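Polysaccharide deacetylase-like protein (PDB 4V33) is a putative zinc-binding polysaccharide deacetylase of Bacillus anthracis, required for osmotic stability and for keeping the shape of the cell. Local coordinates at residues 113-121 and 133-142; 162-173 and 345-355. One frame throughout, in Å; residues are numbered along the deposited sequence.

Contact 1: residues 113-121 and 133-142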
loop_
_atom_site.group_PDB
_atom_site.type_symbol
_atom_site.label_atom_id
_atom_site.label_comp_id
_atom_site.label_asym_id
_atom_site.label_seq_id
_atom_site.Cartn_x
_atom_site.Cartn_y
_atom_site.Cartn_z
ATOM N N LYS A 113 15.498 -0.406 8.370
ATOM C CA LYS A 113 14.227 0.058 7.847
ATOM C C LYS A 113 14.353 0.562 6.410
ATOM O O LYS A 113 15.422 0.983 5.978
ATOM C CB LYS A 113 13.652 1.160 8.740
ATOM C CG LYS A 113 13.225 0.711 10.123
ATOM C CD LYS A 113 13.096 1.933 11.033
ATOM C CE LYS A 113 12.394 1.623 12.341
ATOM N NZ LYS A 113 12.234 2.866 13.158
ATOM N N ARG A 114 13.243 0.512 5.680
ATOM C CA ARG A 114 13.226 0.880 4.271
ATOM C C ARG A 114 12.209 1.993 4.018
ATOM O O ARG A 114 11.724 2.633 4.955
ATOM C CB ARG A 114 12.941 -0.366 3.424
ATOM C CG ARG A 114 13.988 -1.457 3.638
ATOM C CD ARG A 114 13.700 -2.725 2.835
ATOM N NE ARG A 114 13.594 -2.438 1.414
ATOM C CZ ARG A 114 14.635 -2.325 0.598
ATOM N NH1 ARG A 114 15.871 -2.469 1.066
ATOM N NH2 ARG A 114 14.443 -2.055 -0.686
ATOM N N GLY A 115 11.896 2.245 2.755
ATOM C CA GLY A 115 11.012 3.343 2.415
ATOM C C GLY A 115 11.738 4.603 1.980
ATOM O O GLY A 115 12.908 4.563 1.587
ATOM N N GLU A 116 11.024 5.722 2.040
ATOM C CA GLU A 116 11.568 7.017 1.639
ATOM C C GLU A 116 12.395 7.652 2.755
ATOM O O GLU A 116 11.961 7.743 3.913
ATOM C CB GLU A 116 10.437 7.962 1.243
ATOM C CG GLU A 116 10.901 9.309 0.691
ATOM C CD GLU A 116 9.742 10.252 0.482
ATOM O OE1 GLU A 116 9.254 10.828 1.475
ATOM O OE2 GLU A 116 9.298 10.404 -0.671
ATOM N N PHE A 117 13.598 8.071 2.391
ATOM C CA PHE A 117 14.468 8.823 3.283
ATOM C C PHE A 117 14.636 10.218 2.702
ATOM O O PHE A 117 15.013 10.365 1.544
ATOM C CB PHE A 117 15.844 8.163 3.370
ATOM C CG PHE A 117 15.847 6.819 4.048
ATOM C CD1 PHE A 117 15.399 5.684 3.383
ATOM C CD2 PHE A 117 16.334 6.688 5.339
ATOM C CE1 PHE A 117 15.422 4.445 3.999
ATOM C CE2 PHE A 117 16.371 5.446 5.957
ATOM C CZ PHE A 117 15.898 4.324 5.291
ATOM N N GLN A 118 14.363 11.244 3.505
ATOM C CA GLN A 118 14.619 12.618 3.081
ATOM C C GLN A 118 16.045 13.035 3.418
ATOM O O GLN A 118 16.613 12.577 4.415
ATOM C CB GLN A 118 13.593 13.571 3.704
ATOM C CG GLN A 118 12.197 13.314 3.139
ATOM C CD GLN A 118 11.146 14.277 3.631
ATOM O OE1 GLN A 118 11.290 15.495 3.503
ATOM N NE2 GLN A 118 10.065 13.738 4.187
ATOM N N ILE A 119 16.622 13.877 2.563
ATOM C CA ILE A 119 18.004 14.315 2.700
ATOM C C ILE A 119 18.068 15.835 2.554
ATOM O O ILE A 119 17.633 16.379 1.542
ATOM C CB ILE A 119 18.914 13.681 1.615
ATOM C CG1 ILE A 119 18.784 12.153 1.616
ATOM C CG2 ILE A 119 20.373 14.114 1.820
ATOM C CD1 ILE A 119 19.389 11.479 0.385
ATOM N N GLU A 120 18.600 16.515 3.568
ATOM C CA GLU A 120 18.864 17.951 3.482
ATOM C C GLU A 120 20.351 18.165 3.647
ATOM O O GLU A 120 20.922 17.788 4.672
ATOM C CB GLU A 120 18.170 18.726 4.597
ATOM C CG GLU A 120 16.666 18.726 4.596
ATOM C CD GLU A 120 16.116 19.622 5.703
ATOM O OE1 GLU A 120 16.913 20.073 6.564
ATOM O OE2 GLU A 120 14.898 19.883 5.708
ATOM N N ALA A 121 20.976 18.791 2.659
ATOM C CA ALA A 121 22.414 19.019 2.708
ATOM C C ALA A 121 22.751 20.472 2.991
ATOM O O ALA A 121 22.150 21.379 2.421
ATOM C CB ALA A 121 23.054 18.591 1.408
ATOM N N LEU A 133 22.408 24.186 1.012
ATOM C CA LEU A 133 22.633 23.630 -0.313
ATOM C C LEU A 133 21.305 23.227 -0.947
ATOM O O LEU A 133 20.647 24.045 -1.590
ATOM C CB LEU A 133 23.628 22.466 -0.256
ATOM C CG LEU A 133 25.012 22.867 0.282
ATOM C CD1 LEU A 133 25.921 21.647 0.406
ATOM C CD2 LEU A 133 25.678 23.953 -0.577
ATOM N N THR A 134 20.893 21.983 -0.754
ATOM C CA THR A 134 19.688 21.505 -1.415
ATOM C C THR A 134 19.073 20.317 -0.674
ATOM O O THR A 134 19.631 19.829 0.311
ATOM C CB THR A 134 19.996 21.161 -2.896
ATOM O OG1 THR A 134 18.788 20.828 -3.592
ATOM C CG2 THR A 134 20.994 20.014 -2.984
ATOM N N LYS A 135 17.911 19.877 -1.141
ATOM C CA LYS A 135 17.193 18.774 -0.523
ATOM C C LYS A 135 16.860 17.744 -1.586
ATOM O O LYS A 135 16.705 18.086 -2.761
ATOM C CB LYS A 135 15.897 19.265 0.122
ATOM C CG LYS A 135 16.065 20.394 1.122
ATOM C CD LYS A 135 14.713 20.852 1.647
ATOM C CE LYS A 135 14.862 21.936 2.705
ATOM N NZ LYS A 135 15.545 23.145 2.174
ATOM N N SER A 136 16.761 16.487 -1.171
ATOM C CA SER A 136 16.336 15.422 -2.065
ATOM C C SER A 136 15.784 14.281 -1.227
ATOM O O SER A 136 15.499 14.448 -0.040
ATOM C CB SER A 136 17.510 14.935 -2.921
ATOM O OG SER A 136 17.059 14.106 -3.991
ATOM N N ALA A 137 15.624 13.130 -1.863
ATOM C CA ALA A 137 15.151 11.941 -1.188
ATOM C C ALA A 137 15.668 10.714 -1.917
ATOM O O ALA A 137 16.030 10.776 -3.098
ATOM C CB ALA A 137 13.628 11.924 -1.125
ATOM N N ILE A 138 15.719 9.607 -1.191
ATOM C CA ILE A 138 16.043 8.315 -1.774
ATOM C C ILE A 138 15.055 7.294 -1.232
ATOM O O ILE A 138 14.713 7.316 -0.051
ATOM C CB ILE A 138 17.487 7.890 -1.456
ATOM C CG1 ILE A 138 17.802 6.544 -2.111
ATOM C CG2 ILE A 138 17.737 7.850 0.053
ATOM C CD1 ILE A 138 19.267 6.197 -2.092
ATOM N N THR A 139 14.577 6.410 -2.101
ATOM C CA THR A 139 13.576 5.437 -1.686
ATOM C C THR A 139 14.042 4.001 -1.883
ATOM O O THR A 139 14.345 3.578 -2.999
ATOM C CB THR A 139 12.244 5.645 -2.432
ATOM O OG1 THR A 139 11.726 6.948 -2.126
ATOM C CG2 THR A 139 11.231 4.582 -2.004
ATOM N N PHE A 140 14.108 3.264 -0.777
ATOM C CA PHE A 140 14.336 1.827 -0.808
ATOM C C PHE A 140 12.976 1.144 -0.719
ATOM O O PHE A 140 12.357 1.113 0.344
ATOM C CB PHE A 140 15.256 1.411 0.353
ATOM C CG PHE A 140 16.666 1.919 0.203
ATOM C CD1 PHE A 140 17.015 3.179 0.655
ATOM C CD2 PHE A 140 17.626 1.149 -0.431
ATOM C CE1 PHE A 140 18.305 3.652 0.493
ATOM C CE2 PHE A 140 18.916 1.618 -0.594
ATOM C CZ PHE A 140 19.255 2.872 -0.131
ATOM N N GLU A 141 12.510 0.621 -1.849
ATOM C CA GLU A 141 11.133 0.135 -1.967
ATOM C C GLU A 141 10.730 -0.829 -0.866
ATOM O O GLU A 141 11.448 -1.786 -0.570
ATOM C CB GLU A 141 10.904 -0.535 -3.327
ATOM C CG GLU A 141 10.937 0.417 -4.510
ATOM C CD GLU A 141 9.815 1.445 -4.481
ATOM O OE1 GLU A 141 8.796 1.208 -3.803
ATOM O OE2 GLU A 141 9.959 2.501 -5.142
ATOM N N GLN A 142 9.590 -0.545 -0.245
ATOM C CA GLN A 142 9.034 -1.428 0.775
ATOM C C GLN A 142 8.077 -2.441 0.181
ATOM O O GLN A 142 7.325 -2.138 -0.746
ATOM C CB GLN A 142 8.282 -0.621 1.839
ATOM C CG GLN A 142 9.142 0.377 2.560
ATOM C CD GLN A 142 8.536 0.852 3.866
ATOM O OE1 GLN A 142 9.122 0.663 4.927
ATOM N NE2 GLN A 142 7.383 1.508 3.790
HETATM O O HOH W 1 11.000 -1.119 6.502
HETATM O O HOH W 2 9.343 8.000 -2.488
#
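Arg114 grips the backbone oxygen of Glu141 side-on: NE and NH2 each lie 3.0 Å from Glu141 O, which sits almost exactly in the guanidinium plane. Both nitrogens come to that oxygen from one face of its carbonyl plane. The side chain bends at chi3, and Phe140 CB lies against one face of the guanidinium, toward its rim; NH1 is held by Ser58 O. Close by, a water takes the backbone N-H of Arg114 and donates to Gln142 OE1, while Gln142 NE2 is bound to Ile193 O. From here paired backbone bonds run along the strands, from Gly115 N to Phe140 O at 2.7 Å through Phe117 with Ile138 to Ile119 with Ser136. Strands 115-124 and 130-140 thus form an antiparallel beta hairpin in a sheet continued by strand 74-81, consistent with the fibronectin type III domain of this protein. The ladder ends in a classic beta bulge: Leu133 and Thr134 both face Ala121, with Leu133 N 3.2 Å from Ala121 O. On the face carrying Glu116 and Thr139, a second water joins Glu116 OE2 to Thr139 OG1; OE2 also forms a salt bridge with Lys195, and Glu116 OE1 a hydrogen bond with Thr82. Further along, Glu120 and Lys135 lie side by side, CG to CG 3.9 Å; the Glu120 carboxylate pairs with Lys86. The other face is mostly apolar from Phe140 to Ile119, with Ser136 and Thr134 toward its far end. Phe117 CE1 meets Phe140 CD1 at 3.9 Å, the ring planes nearly perpendicular at 89°. Ile138 has CG1 anti to its backbone N, chi1 -179°, and presents CG2 to Phe117 CB at 3.8 Å and to Ile119 CD1 at 4.0 Å. Ile49 and Ile63 pack against Ile119.

Contact 2: residues 162-173 and 345-355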
loop_
_atom_site.group_PDB
_atom_site.type_symbol
_atom_site.label_atom_id
_atom_site.label_comp_id
_atom_site.label_asym_id
_atom_site.label_seq_id
_atom_site.Cartn_x
_atom_site.Cartn_y
_atom_site.Cartn_z
ATOM N N ASP A 162 -13.539 -22.673 3.557
ATOM C CA ASP A 162 -12.242 -22.002 3.523
ATOM C C ASP A 162 -12.351 -20.481 3.408
ATOM O O ASP A 162 -11.475 -19.745 3.863
ATOM C CB ASP A 162 -11.389 -22.562 2.378
ATOM C CG ASP A 162 -10.096 -21.801 2.196
ATOM O OD1 ASP A 162 -9.209 -21.896 3.070
ATOM O OD2 ASP A 162 -9.959 -21.090 1.176
ATOM N N LEU A 163 -13.444 -20.019 2.803
ATOM C CA LEU A 163 -13.634 -18.595 2.557
ATOM C C LEU A 163 -14.273 -17.856 3.729
ATOM O O LEU A 163 -14.558 -16.662 3.621
ATOM C CB LEU A 163 -14.475 -18.388 1.298
ATOM C CG LEU A 163 -13.847 -18.935 0.017
ATOM C CD1 LEU A 163 -14.771 -18.672 -1.170
ATOM C CD2 LEU A 163 -12.489 -18.324 -0.222
ATOM N N PHE A 164 -14.503 -18.556 4.841
ATOM C CA PHE A 164 -15.037 -17.930 6.052
ATOM C C PHE A 164 -13.974 -17.728 7.116
ATOM O O PHE A 164 -13.363 -18.691 7.568
ATOM C CB PHE A 164 -16.136 -18.791 6.669
ATOM C CG PHE A 164 -17.431 -18.760 5.911
ATOM C CD1 PHE A 164 -17.560 -19.440 4.720
ATOM C CD2 PHE A 164 -18.518 -18.051 6.402
ATOM C CE1 PHE A 164 -18.763 -19.414 4.013
ATOM C CE2 PHE A 164 -19.721 -18.023 5.702
ATOM C CZ PHE A 164 -19.836 -18.703 4.511
ATOM N N VAL A 165 -13.774 -16.485 7.534
ATOM C CA VAL A 165 -12.970 -16.188 8.723
ATOM C C VAL A 165 -13.929 -15.675 9.796
ATOM O O VAL A 165 -14.733 -14.788 9.541
ATOM C CB VAL A 165 -11.865 -15.157 8.402
ATOM C CG1 VAL A 165 -11.196 -14.623 9.677
ATOM C CG2 VAL A 165 -10.830 -15.773 7.467
ATOM N N SER A 166 -13.897 -16.261 10.988
ATOM C CA SER A 166 -14.850 -15.849 12.020
ATOM C C SER A 166 -14.588 -14.417 12.452
ATOM O O SER A 166 -13.458 -13.955 12.385
ATOM C CB SER A 166 -14.762 -16.769 13.233
ATOM O OG SER A 166 -13.494 -16.648 13.868
ATOM N N PRO A 167 -15.634 -13.709 12.901
ATOM C CA PRO A 167 -15.409 -12.350 13.409
ATOM C C PRO A 167 -14.371 -12.318 14.539
ATOM O O PRO A 167 -13.583 -11.373 14.595
ATOM C CB PRO A 167 -16.796 -11.936 13.904
ATOM C CG PRO A 167 -17.730 -12.668 12.964
ATOM C CD PRO A 167 -17.069 -14.009 12.735
ATOM N N ALA A 168 -14.361 -13.328 15.404
ATOM C CA ALA A 168 -13.356 -13.388 16.469
ATOM C C ALA A 168 -11.933 -13.496 15.923
ATOM O O ALA A 168 -11.037 -12.775 16.363
ATOM C CB ALA A 168 -13.652 -14.541 17.424
ATOM N N ASN A 169 -11.712 -14.390 14.965
ATOM C CA ASN A 169 -10.379 -14.508 14.378
ATOM C C ASN A 169 -9.990 -13.289 13.549
ATOM O O ASN A 169 -8.822 -12.873 13.559
ATOM C CB ASN A 169 -10.239 -15.804 13.579
ATOM C CG ASN A 169 -10.156 -17.019 14.478
ATOM O OD1 ASN A 169 -9.874 -16.896 15.673
ATOM N ND2 ASN A 169 -10.392 -18.194 13.916
ATOM N N PHE A 170 -10.959 -12.704 12.842
ATOM C CA PHE A 170 -10.692 -11.471 12.112
ATOM C C PHE A 170 -10.243 -10.375 13.076
ATOM O O PHE A 170 -9.270 -9.670 12.814
ATOM C CB PHE A 170 -11.922 -11.006 11.322
ATOM C CG PHE A 170 -11.711 -9.697 10.623
ATOM C CD1 PHE A 170 -10.847 -9.612 9.533
ATOM C CD2 PHE A 170 -12.326 -8.537 11.082
ATOM C CE1 PHE A 170 -10.614 -8.402 8.896
ATOM C CE2 PHE A 170 -12.105 -7.311 10.442
ATOM C CZ PHE A 170 -11.250 -7.245 9.346
ATOM N N GLU A 171 -10.940 -10.245 14.201
ATOM C CA GLU A 171 -10.559 -9.248 15.190
ATOM C C GLU A 171 -9.147 -9.495 15.707
ATOM O O GLU A 171 -8.385 -8.552 15.895
ATOM C CB GLU A 171 -11.567 -9.201 16.345
ATOM C CG GLU A 171 -11.224 -8.135 17.380
ATOM C CD GLU A 171 -12.330 -7.892 18.381
ATOM O OE1 GLU A 171 -13.502 -8.209 18.086
ATOM O OE2 GLU A 171 -12.019 -7.374 19.476
ATOM N N ALA A 172 -8.798 -10.761 15.935
ATOM C CA ALA A 172 -7.477 -11.089 16.464
ATOM C C ALA A 172 -6.393 -10.718 15.455
ATOM O O ALA A 172 -5.317 -10.252 15.837
ATOM C CB ALA A 172 -7.395 -12.568 16.830
ATOM N N GLN A 173 -6.688 -10.919 14.174
ATOM C CA GLN A 173 -5.757 -10.571 13.101
ATOM C C GLN A 173 -5.582 -9.059 12.989
ATOM O O GLN A 173 -4.453 -8.556 12.890
ATOM C CB GLN A 173 -6.231 -11.188 11.784
ATOM C CG GLN A 173 -6.097 -12.712 11.792
ATOM C CD GLN A 173 -6.995 -13.400 10.774
ATOM O OE1 GLN A 173 -7.475 -12.785 9.821
ATOM N NE2 GLN A 173 -7.222 -14.690 10.974
ATOM N N ARG A 345 -3.579 -14.699 0.762
ATOM C CA ARG A 345 -4.869 -15.306 1.074
ATOM C C ARG A 345 -4.963 -15.665 2.555
ATOM O O ARG A 345 -4.076 -16.323 3.088
ATOM C CB ARG A 345 -5.056 -16.564 0.229
ATOM C CG ARG A 345 -6.329 -17.329 0.528
ATOM C CD ARG A 345 -6.453 -18.578 -0.358
ATOM N NE ARG A 345 -6.656 -18.264 -1.770
ATOM C CZ ARG A 345 -7.839 -17.985 -2.310
ATOM N NH1 ARG A 345 -8.928 -17.948 -1.553
ATOM N NH2 ARG A 345 -7.929 -17.724 -3.613
ATOM N N ILE A 346 -6.021 -15.203 3.214
ATOM C CA ILE A 346 -6.310 -15.661 4.568
ATOM C C ILE A 346 -7.365 -16.768 4.526
ATOM O O ILE A 346 -8.365 -16.659 3.815
ATOM C CB ILE A 346 -6.760 -14.512 5.490
ATOM C CG1 ILE A 346 -5.722 -13.379 5.479
ATOM C CG2 ILE A 346 -6.994 -15.037 6.909
ATOM C CD1 ILE A 346 -4.284 -13.833 5.721
ATOM N N HIS A 347 -7.122 -17.845 5.272
ATOM C CA HIS A 347 -7.983 -19.024 5.255
ATOM C C HIS A 347 -8.814 -19.139 6.526
ATOM O O HIS A 347 -8.465 -18.575 7.563
ATOM C CB HIS A 347 -7.126 -20.287 5.180
ATOM C CG HIS A 347 -6.268 -20.369 3.958
ATOM N ND1 HIS A 347 -6.697 -20.972 2.794
ATOM C CD2 HIS A 347 -5.002 -19.951 3.725
ATOM C CE1 HIS A 347 -5.730 -20.916 1.894
ATOM N NE2 HIS A 347 -4.694 -20.297 2.430
ATOM N N HIS A 348 -9.892 -19.910 6.443
ATOM C CA HIS A 348 -10.689 -20.260 7.617
ATOM C C HIS A 348 -9.824 -20.757 8.774
ATOM O O HIS A 348 -10.088 -20.453 9.940
ATOM C CB HIS A 348 -11.700 -21.347 7.242
ATOM C CG HIS A 348 -12.542 -21.814 8.390
ATOM N ND1 HIS A 348 -13.571 -21.059 8.915
ATOM C CD2 HIS A 348 -12.513 -22.960 9.108
ATOM C CE1 HIS A 348 -14.139 -21.725 9.907
ATOM N NE2 HIS A 348 -13.513 -22.881 10.047
ATOM N N THR A 349 -8.790 -21.520 8.441
ATOM C CA THR A 349 -7.931 -22.149 9.450
ATOM C C THR A 349 -6.720 -21.310 9.884
ATOM O O THR A 349 -5.964 -21.737 10.764
ATOM C CB THR A 349 -7.380 -23.493 8.942
ATOM O OG1 THR A 349 -6.625 -23.273 7.738
ATOM C CG2 THR A 349 -8.510 -24.477 8.661
ATOM N N THR A 350 -6.528 -20.150 9.268
ATOM C CA THR A 350 -5.351 -19.322 9.551
ATOM C C THR A 350 -5.324 -18.861 10.999
ATOM O O THR A 350 -6.289 -18.298 11.483
ATOM C CB THR A 350 -5.321 -18.100 8.626
ATOM O OG1 THR A 350 -5.178 -18.543 7.265
ATOM C CG2 THR A 350 -4.143 -17.185 8.981
ATOM N N THR A 351 -4.208 -19.119 11.681
ATOM C CA THR A 351 -3.997 -18.654 13.057
ATOM C C THR A 351 -3.349 -17.275 13.017
ATOM O O THR A 351 -2.901 -16.820 11.964
ATOM C CB THR A 351 -3.053 -19.593 13.824
ATOM O OG1 THR A 351 -1.731 -19.516 13.263
ATOM C CG2 THR A 351 -3.544 -21.038 13.763
ATOM N N VAL A 352 -3.257 -16.619 14.170
ATOM C CA VAL A 352 -2.590 -15.321 14.202
ATOM C C VAL A 352 -1.104 -15.464 13.869
ATOM O O VAL A 352 -0.521 -14.600 13.208
ATOM C CB VAL A 352 -2.803 -14.598 15.542
ATOM C CG1 VAL A 352 -2.045 -13.269 15.564
ATOM C CG2 VAL A 352 -4.273 -14.337 15.743
ATOM N N GLU A 353 -0.503 -16.567 14.304
ATOM C CA GLU A 353 0.893 -16.846 14.000
ATOM C C GLU A 353 1.111 -17.015 12.489
ATOM O O GLU A 353 2.067 -16.488 11.925
ATOM C CB GLU A 353 1.356 -18.097 14.750
ATOM C CG GLU A 353 1.407 -17.941 16.281
ATOM C CD GLU A 353 0.037 -17.942 16.973
ATOM O OE1 GLU A 353 -0.957 -18.508 16.452
ATOM O OE2 GLU A 353 -0.028 -17.382 18.096
ATOM N N GLN A 354 0.223 -17.757 11.837
ATOM C CA GLN A 354 0.322 -17.936 10.390
ATOM C C GLN A 354 0.088 -16.618 9.657
ATOM O O GLN A 354 0.768 -16.305 8.672
ATOM C CB GLN A 354 -0.671 -19.001 9.923
ATOM C CG GLN A 354 -0.250 -20.404 10.291
ATOM C CD GLN A 354 -1.325 -21.431 10.007
ATOM O OE1 GLN A 354 -2.518 -21.174 10.199
ATOM N NE2 GLN A 354 -0.910 -22.615 9.558
ATOM N N PHE A 355 -0.884 -15.856 10.145
ATOM C CA PHE A 355 -1.181 -14.521 9.628
ATOM C C PHE A 355 0.074 -13.651 9.697
ATOM O O PHE A 355 0.509 -13.066 8.687
ATOM C CB PHE A 355 -2.316 -13.919 10.481
ATOM C CG PHE A 355 -2.674 -12.489 10.141
ATOM C CD1 PHE A 355 -3.526 -12.205 9.078
ATOM C CD2 PHE A 355 -2.202 -11.438 10.919
ATOM C CE1 PHE A 355 -3.877 -10.884 8.788
ATOM C CE2 PHE A 355 -2.552 -10.126 10.630
ATOM C CZ PHE A 355 -3.385 -9.856 9.562
HETATM O O HOH W 3 -11.098 -16.886 4.048
HETATM O O HOH W 4 -9.221 -23.166 5.525
HETATM O O HOH W 5 -9.268 -18.342 1.333
HETATM O O HOH W 6 -11.159 -18.009 11.102
HETATM O O HOH W 7 -6.691 -16.296 13.415
HETATM O O HOH W 8 -8.591 -17.332 10.193
#
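Asp162 and His347 meet through a short hydrogen bond, His347 ND1 to Asp162 OD1 at 2.7 Å, which uses the syn lone pair of the carboxylate and lies in the imidazole plane. With CG anti to its backbone N, Asp162 swings its carboxylate out to that nitrogen, the two flat groups turned 48° apart. Arg345 CG lies over one face of the same imidazole. The Arg345 guanidinium is not paired directly with Asp162; a water lies between its NH1 and Asp162 OD2, while Leu163 CD2 touches the guanidinium edge. In His348 a chi1 of 178° carries ND1 to Phe164 O, at 2.7 Å and near the ring plane. His348 N adds a bond to Asp162 O at 3.0 Å, so both ends of the Asp162-Phe164 run are held by one histidine. These bonds fasten the type I turn 347-350, which follows strand 341-345 of the parallel sheet, to the segment leading into helix 167-179, within the deacetylase domain; the zinc ion lies about 7 Å from the Leu163 side chain. Farther on, the start of helix 352-359, where Thr351 and Gln354 make a capping box, packs on Ala172 and Gln173 of helix 167-179. Gln173 lays its chain over the Phe355 ring, CB 3.7 Å from the centroid and only 7° off the normal, the amide not far from parallel to the ring. That amide runs past Ile346, OE1 3.7 Å from Ile346 CG2 and bonded to Tyr149 OH, while a water links NE2 to Thr350 O. Val165 CG2 rests on Ile346 CG2 at 3.9 Å, and Ala172 CB touches Val352 CG2 at 3.7 Å.

In the fold
Contacts 1 and 2 share no element and lie on opposite sides of the chain's centre, their own centres about 36 Å apart. Both are partly buried. Contact 1 joins neighbours in sequence, a hairpin whose backbone ladder does most of the bonding, with one face mostly apolar and the other polar and charged. Contact 2 brings together segments 172 residues apart, and there side chains and ordered waters replace the ladder: histidines bond to a carboxylate and a carbonyl, and a glutamine covers a phenylalanine. The first belongs to the all-beta N-terminal part, whereas the second joins two segments of the deacetylase part, Leu163 lying about 7 Å from the zinc ion.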